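Local coordinates for protein diaminopropionate ammonia-lyase (Escherichia coli, PDB 4D9M) that catalyses the pyridoxal-phosphate-dependent alpha,beta-elimination of both L- and D-2,3-diaminopropionate to pyruvate and ammonia, working as a homodimer, at residues Asn74-Leu79 with Gln204-Leu209; Met113-Thr118 with Gly183-Gln188; Gln148-Ala153 with Ser375-Thr380; Leu229-Gly234 with Ile257-Lys262. All coordinates share one frame; numbering follows the deposited sequence.

Interaction 1. Residues Asn74-Leu79 with Gln204-Leu209; sequences NAFKML and QGYATL. With 0JO (2-{[(E)-{3-hydroxy-2-methyl-5-[(phosphonooxy)methyl]pyridin-4-yl}methylidene]amino}prop-2-enoic acid), chain D.
Lys77 and Tyr206 make the polar link: Lys77 NZ donates to Tyr206 OH at 2.8 Å. The lysine CB points away from helix 197-220, but a bend at chi2 (-73°) carries the chain end back toward the phenol. Lys77 carries the cofactor as a Schiff base in the resting enzyme; here an aminoacrylate adduct of pyridoxal phosphate is bound, and NZ, no longer joined to the cofactor, makes a weak 3.3 Å bond to its phosphate oxygen OP1 and a salt bridge to Asp189. A water bridges Tyr206 OH and Lys77 O, so with the direct NZ bond the phenol is linked to both ends of the lysine.

The aromatic contact is T-shaped: Phe76 turns its edge to the Tyr206 face, CE2 over the ring centre, centroids 5.0 Å apart and planes at 69°. Phe76 CE1 lies 3.8 Å from the ligand pyridine N1.

Leu79 is an apolar knob in a hole formed by Gly205, Tyr206, Thr208 and Leu209. Its CD1 touches Leu209 CB at 3.9 Å; CD2 meets Thr208 CG2. Gly205 CA makes a CA-H...O contact of 3.3 Å with Leu79 O.

The start of helix 78-92 packs on helix 197-220, with helices 26-37, 122-133 and 235-248 around them.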
# COMPACT_ATOMS: atom_id res chain seq x y z
N ASN B 74 6.74 -13.14 12.39
CA ASN B 74 5.83 -12.06 11.95
C ASN B 74 5.17 -11.24 13.07
O ASN B 74 4.21 -10.50 12.83
CB ASN B 74 4.77 -12.64 11.00
CG ASN B 74 4.40 -11.70 9.87
OD1 ASN B 74 4.89 -10.57 9.78
ND2 ASN B 74 3.51 -12.17 8.99
N ALA B 75 5.70 -11.38 14.29
CA ALA B 75 5.17 -10.70 15.49
C ALA B 75 6.21 -10.66 16.60
O ALA B 75 7.23 -11.35 16.53
CB ALA B 75 3.90 -11.37 15.97
N PHE B 76 5.96 -9.86 17.64
CA PHE B 76 6.91 -9.66 18.74
C PHE B 76 6.75 -10.67 19.88
O PHE B 76 7.68 -10.86 20.68
CB PHE B 76 6.75 -8.26 19.33
CG PHE B 76 5.57 -8.13 20.26
CD1 PHE B 76 4.30 -7.87 19.77
CD2 PHE B 76 5.73 -8.29 21.63
CE1 PHE B 76 3.21 -7.77 20.62
CE2 PHE B 76 4.65 -8.20 22.49
CZ PHE B 76 3.38 -7.94 21.98
N LYS B 77 5.57 -11.28 19.96
CA LYS B 77 5.11 -12.00 21.15
C LYS B 77 6.05 -13.07 21.70
O LYS B 77 6.04 -13.34 22.90
CB LYS B 77 3.71 -12.61 20.91
CG LYS B 77 2.55 -11.67 21.19
CD LYS B 77 2.36 -11.46 22.68
CE LYS B 77 1.11 -10.68 23.03
NZ LYS B 77 0.96 -10.53 24.51
N MET B 78 6.87 -13.67 20.84
CA MET B 78 7.77 -14.74 21.28
C MET B 78 8.83 -14.24 22.26
O MET B 78 9.34 -15.02 23.07
CB MET B 78 8.41 -15.49 20.11
CG MET B 78 9.20 -14.63 19.13
SD MET B 78 10.82 -14.13 19.74
CE MET B 78 11.70 -15.69 19.86
N LEU B 79 9.15 -12.94 22.20
CA LEU B 79 10.15 -12.35 23.08
C LEU B 79 9.86 -12.66 24.54
O LEU B 79 10.78 -12.86 25.33
CB LEU B 79 10.24 -10.84 22.87
CG LEU B 79 10.93 -10.25 21.64
CD1 LEU B 79 10.71 -8.74 21.61
CD2 LEU B 79 12.42 -10.58 21.60
N GLN B 204 8.82 -9.02 31.06
CA GLN B 204 10.26 -8.76 31.06
C GLN B 204 10.89 -9.14 29.72
O GLN B 204 11.81 -8.46 29.25
CB GLN B 204 10.95 -9.52 32.19
CG GLN B 204 10.52 -9.11 33.59
CD GLN B 204 11.36 -9.74 34.69
OE1 GLN B 204 11.81 -9.05 35.59
NE2 GLN B 204 11.56 -11.04 34.62
N GLY B 205 10.40 -10.21 29.11
CA GLY B 205 10.90 -10.67 27.81
C GLY B 205 10.64 -9.68 26.69
O GLY B 205 11.46 -9.52 25.79
N TYR B 206 9.48 -9.02 26.76
CA TYR B 206 9.07 -8.01 25.77
C TYR B 206 10.01 -6.79 25.72
O TYR B 206 10.18 -6.20 24.66
CB TYR B 206 7.64 -7.51 26.03
CG TYR B 206 6.52 -8.54 25.93
CD1 TYR B 206 6.64 -9.68 25.14
CD2 TYR B 206 5.31 -8.32 26.60
CE1 TYR B 206 5.60 -10.60 25.05
CE2 TYR B 206 4.27 -9.23 26.52
CZ TYR B 206 4.42 -10.37 25.74
OH TYR B 206 3.38 -11.27 25.66
N ALA B 207 10.60 -6.43 26.85
CA ALA B 207 11.46 -5.23 26.96
C ALA B 207 12.67 -5.24 26.02
O ALA B 207 13.29 -4.19 25.81
CB ALA B 207 11.93 -5.04 28.40
N THR B 208 12.99 -6.41 25.47
CA THR B 208 14.07 -6.54 24.49
C THR B 208 13.87 -5.61 23.28
O THR B 208 14.84 -5.03 22.78
CB THR B 208 14.23 -8.01 24.03
OG1 THR B 208 14.71 -8.80 25.13
CG2 THR B 208 15.23 -8.13 22.89
N LEU B 209 12.63 -5.47 22.83
CA LEU B 209 12.32 -4.63 21.68
C LEU B 209 12.52 -3.15 22.02
O LEU B 209 13.00 -2.38 21.20
CB LEU B 209 10.91 -4.92 21.12
CG LEU B 209 9.63 -4.54 21.88
CD1 LEU B 209 9.18 -3.13 21.52
CD2 LEU B 209 8.50 -5.52 21.60
O 0JO D . -1.06 -13.15 21.01
C 0JO D . -2.13 -13.09 21.67
OXT 0JO D . -2.75 -14.13 22.02
CA 0JO D . -2.66 -11.77 22.01
CB 0JO D . -3.62 -11.59 22.91
N 0JO D . -2.13 -10.73 21.34
C4A 0JO D . -1.89 -9.58 21.83
C4 0JO D . -1.28 -8.53 20.96
C3 0JO D . -0.82 -8.85 19.69
O3 0JO D . -0.91 -10.13 19.21
C2 0JO D . -0.26 -7.86 18.90
C2A 0JO D . 0.25 -8.19 17.53
N1 0JO D . -0.15 -6.59 19.34
C6 0JO D . -0.58 -6.25 20.56
C5 0JO D . -1.16 -7.21 21.39
C5A 0JO D . -1.63 -6.76 22.75
OP4 0JO D . -0.67 -7.14 23.72
P 0JO D . -1.15 -7.39 25.23
OP3 0JO D . -1.85 -6.12 25.62
OP1 0JO D . 0.16 -7.66 25.94
OP2 0JO D . -2.09 -8.57 25.15
O HOH W 1 4.35 -13.84 24.91

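Interaction 2. Residues Met113-Thr118 with Gly183-Gln188; sequences MTFATT and GWEVVQ
With chi1 at -59°, the indole of Trp184 stands beside its own backbone N and reaches Thr114, whose CG2, anti to the backbone N, comes over one face of the ring system. The result is a CH-pi contact, CG2 lying 3.8 Å from the centroid of the five-membered ring. Ala116 CB approaches the six-membered part obliquely, 3.6 Å from Trp184 CE3. On the other face of the sheet, the Phe115 ring is met obliquely by Val187 CG2, which comes to 3.5 Å from CD1, and by Glu185 CB; the carboxylate of Glu185 leads away.

Gln188 bends at chi2 (65°), which brings its amide back to the backbone of Thr118. OE1 takes the Thr118 N-H in the carbonyl plane, on a lone pair, at 2.8 Å, and NE2 donates to Thr118 O, also at 2.8 Å. A side-chain amide therefore occupies both polar groups of one residue, where the two backbones have parted. Thr118 O is gripped twice, because Thr117 OG1 donates to it from the opposite face of its plane, at 2.7 Å.

Between these ends the strands pair through three backbone bonds: Glu185 N to Thr114 O, Ala116 N to Glu185 O, and Val187 N to Ala116 O. Strand 114-118 also pairs with strand 137-142, and helices 122-133 and 168-182 pack against side chains of the contact. Parallel pairing of this kind at the edge of a four-stranded sheet, with helices packed on it, belongs to the smaller alpha/beta domain of tryptophan-synthase-beta-like (fold type II) enzymes.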
# COMPACT_ATOMS: atom_id res chain seq x y z
N MET B 113 8.59 -31.86 28.82
CA MET B 113 7.59 -30.93 29.35
C MET B 113 6.57 -30.55 28.28
O MET B 113 6.85 -30.64 27.08
CB MET B 113 8.27 -29.66 29.87
CG MET B 113 9.13 -29.87 31.10
SD MET B 113 9.89 -28.33 31.65
CE MET B 113 8.48 -27.46 32.34
N THR B 114 5.39 -30.12 28.72
CA THR B 114 4.35 -29.67 27.81
C THR B 114 3.87 -28.28 28.24
O THR B 114 3.46 -28.10 29.39
CB THR B 114 3.19 -30.68 27.74
OG1 THR B 114 3.70 -31.96 27.38
CG2 THR B 114 2.15 -30.26 26.70
N PHE B 115 3.92 -27.32 27.32
CA PHE B 115 3.55 -25.93 27.61
C PHE B 115 2.20 -25.57 27.03
O PHE B 115 1.97 -25.75 25.84
CB PHE B 115 4.64 -24.96 27.13
CG PHE B 115 5.97 -25.15 27.80
CD1 PHE B 115 6.18 -24.70 29.10
CD2 PHE B 115 7.01 -25.79 27.14
CE1 PHE B 115 7.41 -24.87 29.72
CE2 PHE B 115 8.24 -25.97 27.75
CZ PHE B 115 8.45 -25.51 29.05
N ALA B 116 1.31 -25.04 27.86
CA ALA B 116 -0.07 -24.80 27.46
C ALA B 116 -0.50 -23.35 27.64
O ALA B 116 -0.25 -22.73 28.69
CB ALA B 116 -1.01 -25.72 28.22
N THR B 117 -1.17 -22.81 26.62
CA THR B 117 -1.69 -21.45 26.68
C THR B 117 -2.90 -21.23 25.77
O THR B 117 -3.05 -21.92 24.76
CB THR B 117 -0.61 -20.39 26.33
OG1 THR B 117 -1.20 -19.08 26.39
CG2 THR B 117 -0.03 -20.61 24.94
N THR B 118 -3.73 -20.27 26.13
CA THR B 118 -4.71 -19.70 25.20
C THR B 118 -4.06 -18.52 24.47
O THR B 118 -3.18 -17.85 25.01
CB THR B 118 -5.98 -19.24 25.94
OG1 THR B 118 -6.62 -20.37 26.52
CG2 THR B 118 -6.96 -18.56 24.98
N GLY B 183 -1.06 -32.23 33.85
CA GLY B 183 0.26 -31.89 34.38
C GLY B 183 1.07 -30.98 33.46
O GLY B 183 2.30 -31.06 33.42
N TRP B 184 0.38 -30.12 32.71
CA TRP B 184 1.04 -29.18 31.82
C TRP B 184 1.52 -27.94 32.54
O TRP B 184 1.10 -27.66 33.66
CB TRP B 184 0.12 -28.77 30.67
CG TRP B 184 -0.37 -29.89 29.78
CD1 TRP B 184 0.22 -31.15 29.58
CD2 TRP B 184 -1.56 -29.89 28.92
NE1 TRP B 184 -0.51 -31.89 28.69
CE2 TRP B 184 -1.59 -31.20 28.25
CE3 TRP B 184 -2.57 -28.98 28.64
CZ2 TRP B 184 -2.59 -31.55 27.36
CZ3 TRP B 184 -3.58 -29.34 27.74
CH2 TRP B 184 -3.59 -30.60 27.11
N GLU B 185 2.41 -27.21 31.89
CA GLU B 185 2.90 -25.94 32.41
C GLU B 185 2.22 -24.80 31.66
O GLU B 185 2.47 -24.59 30.47
CB GLU B 185 4.42 -25.86 32.24
CG GLU B 185 5.11 -24.97 33.26
CD GLU B 185 4.89 -25.43 34.69
OE1 GLU B 185 5.07 -26.64 34.97
OE2 GLU B 185 4.52 -24.58 35.53
N VAL B 186 1.32 -24.10 32.34
CA VAL B 186 0.59 -22.97 31.75
C VAL B 186 1.53 -21.78 31.52
O VAL B 186 2.18 -21.33 32.45
CB VAL B 186 -0.60 -22.52 32.62
CG1 VAL B 186 -1.19 -21.21 32.12
CG2 VAL B 186 -1.67 -23.60 32.64
N VAL B 187 1.59 -21.30 30.28
CA VAL B 187 2.41 -20.15 29.91
C VAL B 187 1.53 -19.06 29.31
O VAL B 187 1.50 -18.88 28.09
CB VAL B 187 3.55 -20.54 28.94
CG1 VAL B 187 4.53 -19.38 28.78
CG2 VAL B 187 4.28 -21.78 29.44
N GLN B 188 0.82 -18.33 30.16
CA GLN B 188 -0.15 -17.34 29.70
C GLN B 188 0.35 -15.90 29.86
O GLN B 188 0.90 -15.54 30.90
CB GLN B 188 -1.49 -17.54 30.41
CG GLN B 188 -2.65 -16.80 29.76
CD GLN B 188 -2.98 -17.31 28.37
OE1 GLN B 188 -3.34 -18.47 28.19
NE2 GLN B 188 -2.87 -16.43 27.38

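Interaction 3. Residues Gln148-Ala153 with Ser375-Thr380; sequences QERVDA and STEGDT. With 0JO (2-{[(E)-{3-hydroxy-2-methyl-5-[(phosphonooxy)methyl]pyridin-4-yl}methylidene]amino}prop-2-enoic acid), chain D.
Arg150 and Thr380 meet obliquely, the hydroxyl lying at the guanidinium edge, near its plane. NH2 donates to Thr380 OG1 in a weak but fairly straight bond of 3.4 Å, 164° at the hydrogen; it also makes a long, weak ion pair with Glu338. The arginine reaches this far because its chain is extended from CG to NE.

Thr380 OG1 donates to Glu377 OE1 at 2.6 Å from above the carboxylate plane, and Asn122 also donates to OE1. Arg150 NH2 is 4.2 Å from Glu377 OE2, beyond a salt bridge, so any charge attraction is probably modest; the Thr380 hydroxyl bonds to both residues. Glu149 CD comes within 3.4 Å of Thr380 O, but carboxylate and carbonyl are both acceptors and no bond forms; OE1 instead bonds to Val382 N.

The loop after strand 370-375 binds the cofactor in this fold type II enzyme: Thr376 OG1 donates to the ligand's pyridine N1 at 2.8 Å, consistent with an unprotonated nitrogen.

Glu377 CG packs 3.3 Å from ligand methyl C2A. With an alanine here, the Thr380 hydroxyl and Asn122 amide would probably lose this acceptor, and C2A the CG packing. Asp379 centres an inverse gamma turn between Glu377 and Thr380.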
# COMPACT_ATOMS: atom_id res chain seq x y z
N GLN B 148 -8.19 -19.23 10.50
CA GLN B 148 -7.66 -20.56 10.20
C GLN B 148 -6.15 -20.54 9.95
O GLN B 148 -5.43 -21.43 10.39
CB GLN B 148 -8.42 -21.18 9.02
CG GLN B 148 -8.04 -22.61 8.65
CD GLN B 148 -8.17 -23.60 9.80
OE1 GLN B 148 -7.29 -24.42 10.01
NE2 GLN B 148 -9.27 -23.52 10.55
N GLU B 149 -5.68 -19.49 9.26
CA GLU B 149 -4.25 -19.29 9.00
C GLU B 149 -3.39 -19.30 10.28
O GLU B 149 -2.27 -19.80 10.26
CB GLU B 149 -4.00 -18.01 8.21
CG GLU B 149 -2.58 -17.89 7.68
CD GLU B 149 -2.23 -16.52 7.12
OE1 GLU B 149 -3.15 -15.71 6.85
OE2 GLU B 149 -1.02 -16.27 6.94
N ARG B 150 -3.92 -18.73 11.36
CA ARG B 150 -3.24 -18.68 12.66
C ARG B 150 -3.26 -20.04 13.36
O ARG B 150 -2.31 -20.40 14.05
CB ARG B 150 -3.86 -17.62 13.56
CG ARG B 150 -3.50 -16.19 13.18
CD ARG B 150 -4.50 -15.21 13.75
NE ARG B 150 -4.10 -13.83 13.48
CZ ARG B 150 -4.94 -12.81 13.32
NH1 ARG B 150 -6.25 -13.01 13.38
NH2 ARG B 150 -4.47 -11.59 13.07
N VAL B 151 -4.36 -20.77 13.19
CA VAL B 151 -4.45 -22.15 13.66
C VAL B 151 -3.38 -22.96 12.95
O VAL B 151 -2.62 -23.69 13.59
CB VAL B 151 -5.87 -22.74 13.43
CG1 VAL B 151 -5.93 -24.21 13.81
CG2 VAL B 151 -6.91 -21.95 14.20
N ASP B 152 -3.29 -22.79 11.63
CA ASP B 152 -2.32 -23.52 10.82
C ASP B 152 -0.88 -23.19 11.19
O ASP B 152 -0.01 -24.07 11.19
CB ASP B 152 -2.57 -23.30 9.32
CG ASP B 152 -3.80 -24.04 8.80
OD1 ASP B 152 -4.54 -24.63 9.63
OD2 ASP B 152 -4.03 -24.04 7.57
N ALA B 153 -0.62 -21.92 11.52
CA ALA B 153 0.73 -21.46 11.86
C ALA B 153 1.29 -22.24 13.04
O ALA B 153 2.44 -22.68 13.02
CB ALA B 153 0.74 -19.96 12.14
N SER B 375 5.06 -1.31 15.70
CA SER B 375 4.34 -2.20 14.78
C SER B 375 4.50 -3.62 15.30
O SER B 375 5.51 -4.29 15.03
CB SER B 375 4.86 -2.09 13.35
OG SER B 375 3.93 -2.64 12.45
N THR B 376 3.50 -4.06 16.05
CA THR B 376 3.61 -5.27 16.85
C THR B 376 3.54 -6.57 16.03
O THR B 376 4.03 -7.61 16.47
CB THR B 376 2.56 -5.29 17.99
OG1 THR B 376 1.26 -4.99 17.47
CG2 THR B 376 2.91 -4.25 19.05
N GLU B 377 2.94 -6.51 14.84
CA GLU B 377 2.86 -7.67 13.94
C GLU B 377 2.75 -7.27 12.46
O GLU B 377 2.23 -6.20 12.13
CB GLU B 377 1.68 -8.56 14.30
CG GLU B 377 0.34 -7.84 14.25
CD GLU B 377 -0.85 -8.76 14.14
OE1 GLU B 377 -0.74 -9.97 14.47
OE2 GLU B 377 -1.92 -8.26 13.74
N GLY B 378 3.21 -8.15 11.58
CA GLY B 378 2.99 -8.00 10.15
C GLY B 378 1.65 -8.58 9.71
O GLY B 378 0.69 -8.58 10.48
N ASP B 379 1.61 -9.07 8.47
CA ASP B 379 0.37 -9.60 7.90
C ASP B 379 0.06 -11.02 8.37
O ASP B 379 0.04 -11.96 7.57
CB ASP B 379 0.38 -9.51 6.37
CG ASP B 379 1.57 -10.19 5.72
OD1 ASP B 379 2.55 -10.53 6.42
OD2 ASP B 379 1.53 -10.38 4.49
N THR B 380 -0.21 -11.17 9.66
CA THR B 380 -0.45 -12.48 10.27
C THR B 380 -1.72 -13.15 9.75
O THR B 380 -1.81 -14.37 9.71
CB THR B 380 -0.44 -12.40 11.81
OG1 THR B 380 -1.22 -11.28 12.24
CG2 THR B 380 0.98 -12.26 12.33
O 0JO D . -1.06 -13.15 21.01
C 0JO D . -2.13 -13.09 21.67
OXT 0JO D . -2.75 -14.13 22.02
CA 0JO D . -2.66 -11.77 22.01
CB 0JO D . -3.62 -11.59 22.91
N 0JO D . -2.13 -10.73 21.34
C4A 0JO D . -1.89 -9.58 21.83
C4 0JO D . -1.28 -8.53 20.96
C3 0JO D . -0.82 -8.85 19.69
O3 0JO D . -0.91 -10.13 19.21
C2 0JO D . -0.26 -7.86 18.90
C2A 0JO D . 0.25 -8.19 17.53
N1 0JO D . -0.15 -6.59 19.34
C6 0JO D . -0.58 -6.25 20.56
C5 0JO D . -1.16 -7.21 21.39
C5A 0JO D . -1.63 -6.76 22.75
OP4 0JO D . -0.67 -7.14 23.72
P 0JO D . -1.15 -7.39 25.23
OP3 0JO D . -1.85 -6.12 25.62
OP1 0JO D . 0.16 -7.66 25.94
OP2 0JO D . -2.09 -8.57 25.15

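Interaction 4. Residues Leu229-Gly234 with Ile257-Lys262; sequences LQAGVG and IVEPDK. With 0JO (2-{[(E)-{3-hydroxy-2-methyl-5-[(phosphonooxy)methyl]pyridin-4-yl}methylidene]amino}prop-2-enoic acid), chain D.
Leu229, Ala231 and Ile257 bury the most surface here. Leu229 and Ile257 are paired across two parallel strands, with their side chains on the same face. Ile257 CD1 bends toward the neighbouring strand and lies 3.9 Å from Leu229 CB, while its other branch, CG2, anti to the backbone N, is 3.8 Å from Ala231 CB. The isoleucine thus reaches both Leu229 and, just beyond the end of the neighbouring strand, Ala231. An alanine in its place would remove both branches, which would probably open a gap beside Leu229 CB and the Ala231 methyl and leave both without these contacts.

Ala231 is held from two directions. Its methyl also touches Glu259 CG, at 3.9 Å, and its backbone N donates to Val258 O, with the donor nearly in line with the C=O bond, though the bond is bent at the hydrogen, 135°. One step back, Val258 N donates to Leu229 O at 2.8 Å, this time from above the carbonyl plane. The acid of Glu259 is bonded to the backbone N atoms of Ile266 and Tyr267.

Past Ala231 the strands diverge and the chain turns to the cofactor. Gly232 N and Gly234 N both donate to the phosphate oxygen OP3, at 2.8 and 2.7 Å. Gly234, with positive phi, is the N-cap of the next helix.

The contact belongs to the beta-alpha-beta unit of strand 226-230, helix 235-248 and strand 254-260: Leu229 packs on that helix, Ile257 and Ala231 touch helix 265-272, and strand 308-312 pairs with strand 254-260 on its other edge.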
# COMPACT_ATOMS: atom_id res chain seq x y z
N LEU B 229 1.33 3.02 22.51
CA LEU B 229 1.32 1.59 22.82
C LEU B 229 -0.07 1.02 22.70
O LEU B 229 -0.98 1.42 23.44
CB LEU B 229 1.89 1.32 24.22
CG LEU B 229 3.34 1.77 24.43
CD1 LEU B 229 3.74 1.66 25.90
CD2 LEU B 229 4.29 0.99 23.54
N GLN B 230 -0.25 0.12 21.74
CA GLN B 230 -1.51 -0.59 21.60
C GLN B 230 -1.67 -1.55 22.77
O GLN B 230 -0.68 -2.01 23.35
CB GLN B 230 -1.63 -1.32 20.25
CG GLN B 230 -0.46 -2.23 19.87
CD GLN B 230 0.66 -1.48 19.18
OE1 GLN B 230 1.49 -0.82 19.82
NE2 GLN B 230 0.70 -1.58 17.86
N ALA B 231 -2.91 -1.84 23.13
CA ALA B 231 -3.18 -2.69 24.27
C ALA B 231 -4.31 -3.68 24.02
O ALA B 231 -5.33 -3.34 23.43
CB ALA B 231 -3.48 -1.85 25.50
N GLY B 232 -4.08 -4.91 24.48
CA GLY B 232 -5.12 -5.92 24.62
C GLY B 232 -5.40 -5.99 26.10
O GLY B 232 -6.27 -5.29 26.60
N VAL B 233 -4.65 -6.84 26.81
CA VAL B 233 -4.71 -6.87 28.27
C VAL B 233 -3.65 -5.97 28.93
O VAL B 233 -3.69 -5.73 30.14
CB VAL B 233 -4.62 -8.31 28.84
CG1 VAL B 233 -5.85 -9.11 28.46
CG2 VAL B 233 -3.34 -9.01 28.39
N GLY B 234 -2.70 -5.48 28.13
CA GLY B 234 -1.70 -4.52 28.60
C GLY B 234 -0.41 -5.11 29.16
O GLY B 234 0.28 -4.45 29.93
N ILE B 257 -1.79 5.15 25.41
CA ILE B 257 -2.28 3.78 25.30
C ILE B 257 -3.44 3.74 24.31
O ILE B 257 -4.41 4.51 24.44
CB ILE B 257 -2.69 3.21 26.68
CG1 ILE B 257 -1.53 3.36 27.69
CG2 ILE B 257 -3.14 1.76 26.57
CD1 ILE B 257 -0.17 2.90 27.19
N VAL B 258 -3.33 2.86 23.32
CA VAL B 258 -4.31 2.77 22.25
C VAL B 258 -5.10 1.46 22.32
O VAL B 258 -4.52 0.38 22.38
CB VAL B 258 -3.65 2.91 20.86
CG1 VAL B 258 -4.70 2.97 19.76
CG2 VAL B 258 -2.76 4.15 20.80
N GLU B 259 -6.43 1.58 22.32
CA GLU B 259 -7.32 0.42 22.33
C GLU B 259 -8.46 0.52 21.33
O GLU B 259 -8.91 1.62 21.01
CB GLU B 259 -7.92 0.23 23.73
CG GLU B 259 -7.05 -0.54 24.69
CD GLU B 259 -7.65 -0.59 26.07
OE1 GLU B 259 -8.04 0.48 26.59
OE2 GLU B 259 -7.74 -1.71 26.63
N PRO B 260 -8.94 -0.64 20.84
CA PRO B 260 -10.13 -0.71 19.99
C PRO B 260 -11.41 -0.37 20.76
O PRO B 260 -11.50 -0.61 21.96
CB PRO B 260 -10.17 -2.17 19.54
CG PRO B 260 -9.38 -2.91 20.57
CD PRO B 260 -8.30 -1.96 20.99
N ASP B 261 -12.37 0.18 20.03
CA ASP B 261 -13.65 0.63 20.58
C ASP B 261 -14.39 -0.46 21.35
O ASP B 261 -14.88 -0.22 22.47
CB ASP B 261 -14.53 1.13 19.42
CG ASP B 261 -15.39 2.29 19.81
OD1 ASP B 261 -15.05 2.98 20.79
OD2 ASP B 261 -16.40 2.52 19.12
N LYS B 262 -14.47 -1.65 20.76
CA LYS B 262 -15.29 -2.73 21.29
C LYS B 262 -14.65 -3.49 22.45
O LYS B 262 -15.29 -4.33 23.09
CB LYS B 262 -15.69 -3.70 20.16
CG LYS B 262 -16.49 -3.06 19.03
O 0JO D . -1.06 -13.15 21.01
C 0JO D . -2.13 -13.09 21.67
OXT 0JO D . -2.75 -14.13 22.02
CA 0JO D . -2.66 -11.77 22.01
CB 0JO D . -3.62 -11.59 22.91
N 0JO D . -2.13 -10.73 21.34
C4A 0JO D . -1.89 -9.58 21.83
C4 0JO D . -1.28 -8.53 20.96
C3 0JO D . -0.82 -8.85 19.69
O3 0JO D . -0.91 -10.13 19.21
C2 0JO D . -0.26 -7.86 18.90
C2A 0JO D . 0.25 -8.19 17.53
N1 0JO D . -0.15 -6.59 19.34
C6 0JO D . -0.58 -6.25 20.56
C5 0JO D . -1.16 -7.21 21.39
C5A 0JO D . -1.63 -6.76 22.75
OP4 0JO D . -0.67 -7.14 23.72
P 0JO D . -1.15 -7.39 25.23
OP3 0JO D . -1.85 -6.12 25.62
OP1 0JO D . 0.16 -7.66 25.94
OP2 0JO D . -2.09 -8.57 25.15

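Overall arrangement
Interactions 1, 3 and 4 surround the same cofactor adduct, their centres about 15 to 18 Å apart: the lysine side, the pyridine end and the phosphate end, respectively. Interactions 1 and 3 touch, with probable backbone hydrogen bonds from Gly378 to Asn74 and between Phe76 and Thr376. Strands 226-230, 254-260 and 370-375, the last leading into interaction 3, belong to the larger mixed sheet. Interaction 2 lies in the four-stranded sheet, its centre about 19 Å from that of interaction 1, between whose segments it falls along the chain; interaction 4 falls likewise within interaction 3, whose segments alternate with those of interactions 1 and 2. The active site thus draws on segments distant in sequence, between two sheets.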